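Local coordinates for protein acyl-CoA dehydrogenase (Mycobacterium thermoresistibile, PDB 3PFD) that probably oxidises saturated acyl-CoA thioesters to 2,3-dehydroacyl-CoA with a flavin cofactor, here bound as reduced FAD, at residues I259-V264 and L310-A315; A332-A337 and Q381-V386. All coordinates share one frame; numbering follows the deposited sequence.

In the fold
Both contacts lie in the C-terminal domain of the acyl-CoA dehydrogenase, and their centres are about 12 Å apart. Interaction 1 joins helices 256-280 and 292-321. Interaction 2 joins helices 326-352 and 380-391. They come in series along the chain, the first closing before the second opens. Helix 326-352 follows helix 292-321 directly, and it links the two: Ala-337 packs on Gly-260 and Ala-263, and Ser-333 packs on Met-311 and Ala-315. The two contacts thus adjoin within the C-terminal helical bundle. Both also touch the second subunit, and Gln-381 on 381-386 binds the FAD.

Interaction 1. Residues I259-V264 and L310-A315; sequences IGAQAV and LMVYSA
Segments 259-264 and 310-315 run nearly antiparallel, 157° between their N-to-C directions, with their axes 9.2 Å apart at closest approach. The nearest backbone positions are Gly-260 and Val-312, whose CA atoms lie 5.9 Å apart. Val-312 carries the contact from its side. Its two methyl groups reach different parts of the other helix. CG1 is anti to the backbone N (chi1 167°) and rests at Ala-261, 3.8 Å from Ala-261 CB. It also sits beside the Ala-261 backbone N. CG2 presses on the backbone of Gly-260, with 3.6 Å from Val-312 CG2 to Gly-260 C. Gly-260 has no side chain, and this methyl lies directly on its backbone. One turn on, Val-264 adds a second, looser side-chain contact, its CG2 standing 4.1 Å from Val-312 CG2. The two valine side chains pass in opposed directions, and Val-264 meets Val-312 through CG2. These helices belong to the C-terminal helical bundle of the acyl-CoA dehydrogenase fold, and Val-312 here meets the backbone of Gly-260 and the small side chain of Ala-261. Helix 80-91 of the N-terminal domain lies against the same region: Cys-84 touches Ala-261 and Glu-88 touches Val-264. Tyr-313, on the next position after Val-312, hydrogen-bonds through OH to Glu-88 and Arg-27. The neighbouring Leu-310 and Ser-314 pack instead on Ser-314 and Leu-310 of the second subunit.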
loop_
_atom_site.group_PDB
_atom_site.type_symbol
_atom_site.label_atom_id
_atom_site.label_comp_id
_atom_site.label_asym_id
_atom_site.label_seq_id
_atom_site.Cartn_x
_atom_site.Cartn_y
_atom_site.Cartn_z
ATOM N N ILE C 259 -16.330 7.511 -15.463
ATOM C CA ILE C 259 -15.739 6.216 -15.140
ATOM C C ILE C 259 -15.264 6.189 -13.680
ATOM O O ILE C 259 -15.373 5.177 -13.004
ATOM C CB ILE C 259 -14.625 5.821 -16.127
ATOM C CG1 ILE C 259 -15.209 5.679 -17.555
ATOM C CG2 ILE C 259 -13.931 4.521 -15.682
ATOM C CD1 ILE C 259 -16.426 4.756 -17.683
ATOM N N GLY C 260 -14.785 7.312 -13.178
ATOM C CA GLY C 260 -14.597 7.448 -11.728
ATOM C C GLY C 260 -15.888 7.151 -10.983
ATOM O O GLY C 260 -15.898 6.383 -9.992
ATOM N N ALA C 261 -16.986 7.764 -11.439
ATOM C CA ALA C 261 -18.294 7.591 -10.786
ATOM C C ALA C 261 -18.756 6.142 -10.828
ATOM O O ALA C 261 -19.344 5.618 -9.871
ATOM C CB ALA C 261 -19.357 8.511 -11.443
ATOM N N GLN C 262 -18.534 5.505 -11.968
ATOM C CA GLN C 262 -18.812 4.078 -12.103
ATOM C C GLN C 262 -18.059 3.244 -11.036
ATOM O O GLN C 262 -18.629 2.353 -10.371
ATOM C CB GLN C 262 -18.431 3.620 -13.519
ATOM C CG GLN C 262 -18.609 2.132 -13.783
ATOM C CD GLN C 262 -18.148 1.772 -15.174
ATOM O OE1 GLN C 262 -16.957 1.663 -15.430
ATOM N NE2 GLN C 262 -19.094 1.628 -16.095
ATOM N N ALA C 263 -16.777 3.545 -10.907
ATOM C CA ALA C 263 -15.911 2.839 -9.979
ATOM C C ALA C 263 -16.380 3.109 -8.553
ATOM O O ALA C 263 -16.418 2.190 -7.725
ATOM C CB ALA C 263 -14.466 3.272 -10.162
ATOM N N VAL C 264 -16.742 4.357 -8.264
ATOM C CA VAL C 264 -17.275 4.703 -6.927
ATOM C C VAL C 264 -18.517 3.826 -6.661
ATOM O O VAL C 264 -18.638 3.226 -5.598
ATOM C CB VAL C 264 -17.600 6.239 -6.793
ATOM C CG1 VAL C 264 -18.442 6.553 -5.512
ATOM C CG2 VAL C 264 -16.317 7.097 -6.754
ATOM N N LEU C 310 -16.137 12.372 -3.720
ATOM C CA LEU C 310 -16.001 13.815 -3.727
ATOM C C LEU C 310 -15.085 14.348 -4.841
ATOM O O LEU C 310 -15.369 15.398 -5.443
ATOM C CB LEU C 310 -15.505 14.292 -2.365
ATOM C CG LEU C 310 -16.514 13.954 -1.271
ATOM C CD1 LEU C 310 -15.839 14.074 0.102
ATOM C CD2 LEU C 310 -17.740 14.897 -1.402
ATOM N N MET C 311 -13.993 13.631 -5.110
ATOM C CA MET C 311 -13.092 14.051 -6.170
ATOM C C MET C 311 -13.713 13.839 -7.572
ATOM O O MET C 311 -13.514 14.651 -8.470
ATOM C CB MET C 311 -11.726 13.387 -6.049
ATOM C CG MET C 311 -10.737 13.983 -7.052
ATOM S SD MET C 311 -9.025 13.910 -6.549
ATOM C CE MET C 311 -8.647 12.189 -6.784
ATOM N N VAL C 312 -14.457 12.754 -7.754
ATOM C CA VAL C 312 -15.302 12.619 -8.953
ATOM C C VAL C 312 -16.301 13.801 -9.143
ATOM O O VAL C 312 -16.353 14.424 -10.233
ATOM C CB VAL C 312 -16.047 11.241 -8.979
ATOM C CG1 VAL C 312 -17.171 11.230 -10.051
ATOM C CG2 VAL C 312 -15.045 10.115 -9.208
ATOM N N TYR C 313 -17.063 14.145 -8.104
ATOM C CA TYR C 313 -18.046 15.222 -8.266
ATOM C C TYR C 313 -17.370 16.582 -8.557
ATOM O O TYR C 313 -17.856 17.370 -9.350
ATOM C CB TYR C 313 -19.028 15.332 -7.089
ATOM C CG TYR C 313 -19.848 14.092 -6.807
ATOM C CD1 TYR C 313 -19.996 13.077 -7.773
ATOM C CD2 TYR C 313 -20.521 13.949 -5.587
ATOM C CE1 TYR C 313 -20.741 11.925 -7.498
ATOM C CE2 TYR C 313 -21.274 12.815 -5.317
ATOM C CZ TYR C 313 -21.383 11.809 -6.273
ATOM O OH TYR C 313 -22.133 10.674 -5.993
ATOM N N SER C 314 -16.242 16.822 -7.892
ATOM C CA SER C 314 -15.454 18.013 -8.093
ATOM C C SER C 314 -14.931 18.135 -9.544
ATOM O O SER C 314 -15.081 19.176 -10.199
ATOM C CB SER C 314 -14.300 18.002 -7.096
ATOM O OG SER C 314 -13.725 19.280 -7.045
ATOM N N ALA C 315 -14.333 17.068 -10.034
ATOM C CA ALA C 315 -13.859 17.020 -11.396
ATOM C C ALA C 315 -15.000 17.262 -12.400
ATOM O O ALA C 315 -14.823 17.993 -13.379
ATOM C CB ALA C 315 -13.196 15.673 -11.663
#

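Interaction 2. Residues A332-A337 and Q381-V386; sequences ASKCFA and QIQRVV. With FDA (dihydroflavine-adenine dinucleotide), chain B.
Segments 332-337 and 381-386 are helical and run roughly antiparallel, 144° between their N-to-C directions, with axes 9.3 Å apart and the CA atoms of Cys-335 and Gln-383 nearest, at 6.2 Å. Cys-335 is the centre of the contact. Its CB lies 3.8 Å from Gln-383 CB, while its SG, anti to the backbone N (chi1 -174°), is carried over one face of the Arg-384 guanidinium. SG lies 3.5 Å above the guanidinium plane, nearer its edge than its middle; SG to Arg-384 NH1 is 3.6 Å. Arg-384 reaches it with a chain extended from CG to NE. Lys-334 and Gln-383 cross at about a right angle, with Gln-383 NE2 3.9 Å from Lys-334 CE. Both chains bend at chi2, and their polar ends share Gly-378 O as acceptor. On 381-386, Gln-381 turns to the FAD. The ribose hydroxyl O2B donates to Gln-381 OE1 at 2.9 Å, and this oxygen also accepts from Gln-350 NE2 of the third subunit. Ile-382 CD1 lies against the adenine, 4.0 Å from C5A of the FAD. Lys-334 thus meets Gln-383 through its methylenes, and Arg-384 lays its guanidinium against the Cys-335 sulfur; the charged ends are bonded to oxygens outside the two segments. Lys-334 NZ lies among Thr-373 O, Gly-378 O and Asn-380 OD1. Arg-384 pairs through NH2 with Asp-339 and through NE with Asp-300 of the second subunit. These surroundings would probably favour the charged forms of both side chains.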
loop_
_atom_site.group_PDB
_atom_site.type_symbol
_atom_site.label_atom_id
_atom_site.label_comp_id
_atom_site.label_asym_id
_atom_site.label_seq_id
_atom_site.Cartn_x
_atom_site.Cartn_y
_atom_site.Cartn_z
ATOM N N ALA C 332 -7.001 12.466 -12.374
ATOM C CA ALA C 332 -6.930 12.133 -10.942
ATOM C C ALA C 332 -8.169 11.394 -10.460
ATOM O O ALA C 332 -8.058 10.357 -9.816
ATOM C CB ALA C 332 -6.700 13.417 -10.061
ATOM N N SER C 333 -9.341 11.938 -10.766
ATOM C CA SER C 333 -10.598 11.397 -10.246
ATOM C C SER C 333 -10.906 10.000 -10.784
ATOM O O SER C 333 -11.375 9.115 -10.043
ATOM C CB SER C 333 -11.763 12.340 -10.550
ATOM O OG SER C 333 -12.152 12.277 -11.906
ATOM N N LYS C 334 -10.598 9.798 -12.061
ATOM C CA LYS C 334 -10.756 8.490 -12.688
ATOM C C LYS C 334 -9.714 7.476 -12.133
ATOM O O LYS C 334 -10.077 6.351 -11.736
ATOM C CB LYS C 334 -10.701 8.620 -14.223
ATOM C CG LYS C 334 -11.103 7.332 -15.044
ATOM C CD LYS C 334 -9.925 6.335 -15.106
ATOM C CE LYS C 334 -10.049 5.324 -16.235
ATOM N NZ LYS C 334 -8.991 4.241 -16.126
ATOM N N CYS C 335 -8.439 7.882 -12.094
ATOM C CA CYS C 335 -7.365 7.007 -11.609
ATOM C C CYS C 335 -7.592 6.610 -10.149
ATOM O O CYS C 335 -7.554 5.426 -9.812
ATOM C CB CYS C 335 -5.979 7.681 -11.765
ATOM S SG CYS C 335 -4.577 6.621 -11.345
ATOM N N PHE C 336 -7.856 7.590 -9.287
ATOM C CA PHE C 336 -8.064 7.306 -7.836
ATOM C C PHE C 336 -9.298 6.428 -7.584
ATOM O O PHE C 336 -9.218 5.411 -6.881
ATOM C CB PHE C 336 -8.195 8.611 -7.038
ATOM C CG PHE C 336 -8.229 8.411 -5.529
ATOM C CD1 PHE C 336 -7.098 7.944 -4.846
ATOM C CD2 PHE C 336 -9.383 8.688 -4.805
ATOM C CE1 PHE C 336 -7.121 7.776 -3.461
ATOM C CE2 PHE C 336 -9.426 8.538 -3.406
ATOM C CZ PHE C 336 -8.291 8.074 -2.729
ATOM N N ALA C 337 -10.446 6.822 -8.129
ATOM C CA ALA C 337 -11.655 6.010 -7.919
ATOM C C ALA C 337 -11.487 4.567 -8.366
ATOM O O ALA C 337 -11.959 3.656 -7.697
ATOM C CB ALA C 337 -12.895 6.623 -8.567
ATOM N N GLN C 381 -1.950 4.118 -15.961
ATOM C CA GLN C 381 -0.576 4.619 -16.269
ATOM C C GLN C 381 -0.639 5.909 -17.119
ATOM O O GLN C 381 0.066 6.871 -16.860
ATOM C CB GLN C 381 0.257 3.541 -17.001
ATOM C CG GLN C 381 0.639 2.324 -16.110
ATOM C CD GLN C 381 -0.602 1.562 -15.632
ATOM O OE1 GLN C 381 -1.444 1.187 -16.450
ATOM N NE2 GLN C 381 -0.746 1.383 -14.300
ATOM N N ILE C 382 -1.464 5.892 -18.151
ATOM C CA ILE C 382 -1.724 7.072 -18.985
ATOM C C ILE C 382 -2.324 8.211 -18.119
ATOM O O ILE C 382 -1.972 9.361 -18.307
ATOM C CB ILE C 382 -2.643 6.694 -20.170
ATOM C CG1 ILE C 382 -1.876 5.825 -21.201
ATOM C CG2 ILE C 382 -3.256 7.954 -20.884
ATOM C CD1 ILE C 382 -0.486 6.400 -21.682
ATOM N N GLN C 383 -3.203 7.879 -17.162
ATOM C CA GLN C 383 -3.744 8.916 -16.259
ATOM C C GLN C 383 -2.613 9.638 -15.511
ATOM O O GLN C 383 -2.628 10.887 -15.371
ATOM C CB GLN C 383 -4.787 8.348 -15.285
ATOM C CG GLN C 383 -6.009 7.631 -15.942
ATOM C CD GLN C 383 -6.780 8.510 -16.948
ATOM O OE1 GLN C 383 -6.692 9.725 -16.910
ATOM N NE2 GLN C 383 -7.559 7.881 -17.829
ATOM N N ARG C 384 -1.630 8.845 -15.057
ATOM C CA ARG C 384 -0.435 9.356 -14.363
ATOM C C ARG C 384 0.493 10.171 -15.262
ATOM O O ARG C 384 1.178 11.112 -14.791
ATOM C CB ARG C 384 0.336 8.216 -13.665
ATOM C CG ARG C 384 -0.398 7.663 -12.411
ATOM C CD ARG C 384 0.325 6.481 -11.726
ATOM N NE ARG C 384 -0.410 6.071 -10.521
ATOM C CZ ARG C 384 -1.349 5.127 -10.467
ATOM N NH1 ARG C 384 -1.696 4.448 -11.562
ATOM N NH2 ARG C 384 -1.931 4.849 -9.306
ATOM N N VAL C 385 0.542 9.803 -16.540
ATOM C CA VAL C 385 1.254 10.621 -17.528
ATOM C C VAL C 385 0.580 11.998 -17.637
ATOM O O VAL C 385 1.255 13.022 -17.521
ATOM C CB VAL C 385 1.331 9.949 -18.933
ATOM C CG1 VAL C 385 1.905 10.921 -19.946
ATOM C CG2 VAL C 385 2.183 8.674 -18.891
ATOM N N VAL C 386 -0.737 12.014 -17.798
ATOM C CA VAL C 386 -1.516 13.284 -17.913
ATOM C C VAL C 386 -1.364 14.153 -16.651
ATOM O O VAL C 386 -1.097 15.373 -16.725
ATOM C CB VAL C 386 -3.034 13.017 -18.190
ATOM C CG1 VAL C 386 -3.887 14.321 -18.034
ATOM C CG2 VAL C 386 -3.283 12.351 -19.586
HETATM P PA FDA B . -1.706 -0.806 -24.447
HETATM O O1A FDA B . -1.736 0.637 -24.872
HETATM O O2A FDA B . -0.977 -1.838 -25.272
HETATM O O5B FDA B . -1.119 -0.837 -22.946
HETATM C C5B FDA B . -0.448 -1.974 -22.393
HETATM C C4B FDA B . 0.212 -1.567 -21.067
HETATM O O4B FDA B . 1.263 -0.623 -21.302
HETATM C C3B FDA B . -0.774 -0.871 -20.127
HETATM O O3B FDA B . -0.409 -1.210 -18.782
HETATM C C2B FDA B . -0.498 0.606 -20.359
HETATM O O2B FDA B . -0.837 1.420 -19.232
HETATM C C1B FDA B . 0.994 0.586 -20.600
HETATM N N9A FDA B . 1.470 1.780 -21.328
HETATM C C8A FDA B . 1.226 2.084 -22.616
HETATM N N7A FDA B . 1.843 3.253 -22.923
HETATM C C5A FDA B . 2.481 3.690 -21.809
HETATM C C6A FDA B . 3.261 4.823 -21.526
HETATM N N6A FDA B . 3.494 5.764 -22.494
HETATM N N1A FDA B . 3.776 4.970 -20.276
HETATM C C2A FDA B . 3.522 4.036 -19.332
HETATM N N3A FDA B . 2.781 2.930 -19.568
HETATM C C4A FDA B . 2.241 2.744 -20.800
HETATM N N1 FDA B . -11.925 1.935 -26.914
HETATM C C2 FDA B . -12.811 2.545 -27.760
HETATM O O2 FDA B . -12.420 3.168 -28.783
HETATM N N3 FDA B . -14.136 2.478 -27.507
HETATM C C4 FDA B . -14.602 1.819 -26.422
HETATM O O4 FDA B . -15.833 1.786 -26.258
HETATM C C4X FDA B . -13.714 1.200 -25.518
HETATM N N5 FDA B . -14.159 0.440 -24.497
HETATM C C5X FDA B . -13.402 -0.552 -24.000
HETATM C C6 FDA B . -13.980 -1.647 -23.341
HETATM C C7 FDA B . -13.172 -2.711 -22.900
HETATM C C7M FDA B . -13.791 -3.890 -22.180
HETATM C C8 FDA B . -11.796 -2.668 -23.080
HETATM C C8M FDA B . -10.895 -3.793 -22.602
HETATM C C9 FDA B . -11.227 -1.584 -23.720
HETATM C C9A FDA B . -12.022 -0.535 -24.193
HETATM N N10 FDA B . -11.468 0.435 -25.055
HETATM C C10 FDA B . -12.353 1.268 -25.791
HETATM C "C1'" FDA B . -10.037 0.410 -25.367
HETATM C "C2'" FDA B . -9.189 0.977 -24.221
HETATM O "O2'" FDA B . -9.295 2.413 -24.091
HETATM C "C3'" FDA B . -7.766 0.504 -24.425
HETATM O "O3'" FDA B . -7.697 -0.888 -24.023
HETATM C "C4'" FDA B . -6.751 1.337 -23.619
HETATM O "O4'" FDA B . -6.628 2.647 -24.178
HETATM C "C5'" FDA B . -5.371 0.694 -23.591
HETATM O "O5'" FDA B . -4.999 0.298 -24.918
HETATM P P FDA B . -4.475 -1.204 -25.160
HETATM O O1P FDA B . -5.534 -2.147 -24.648
HETATM O O2P FDA B . -3.994 -1.320 -26.588
HETATM O O3P FDA B . -3.227 -1.332 -24.147
#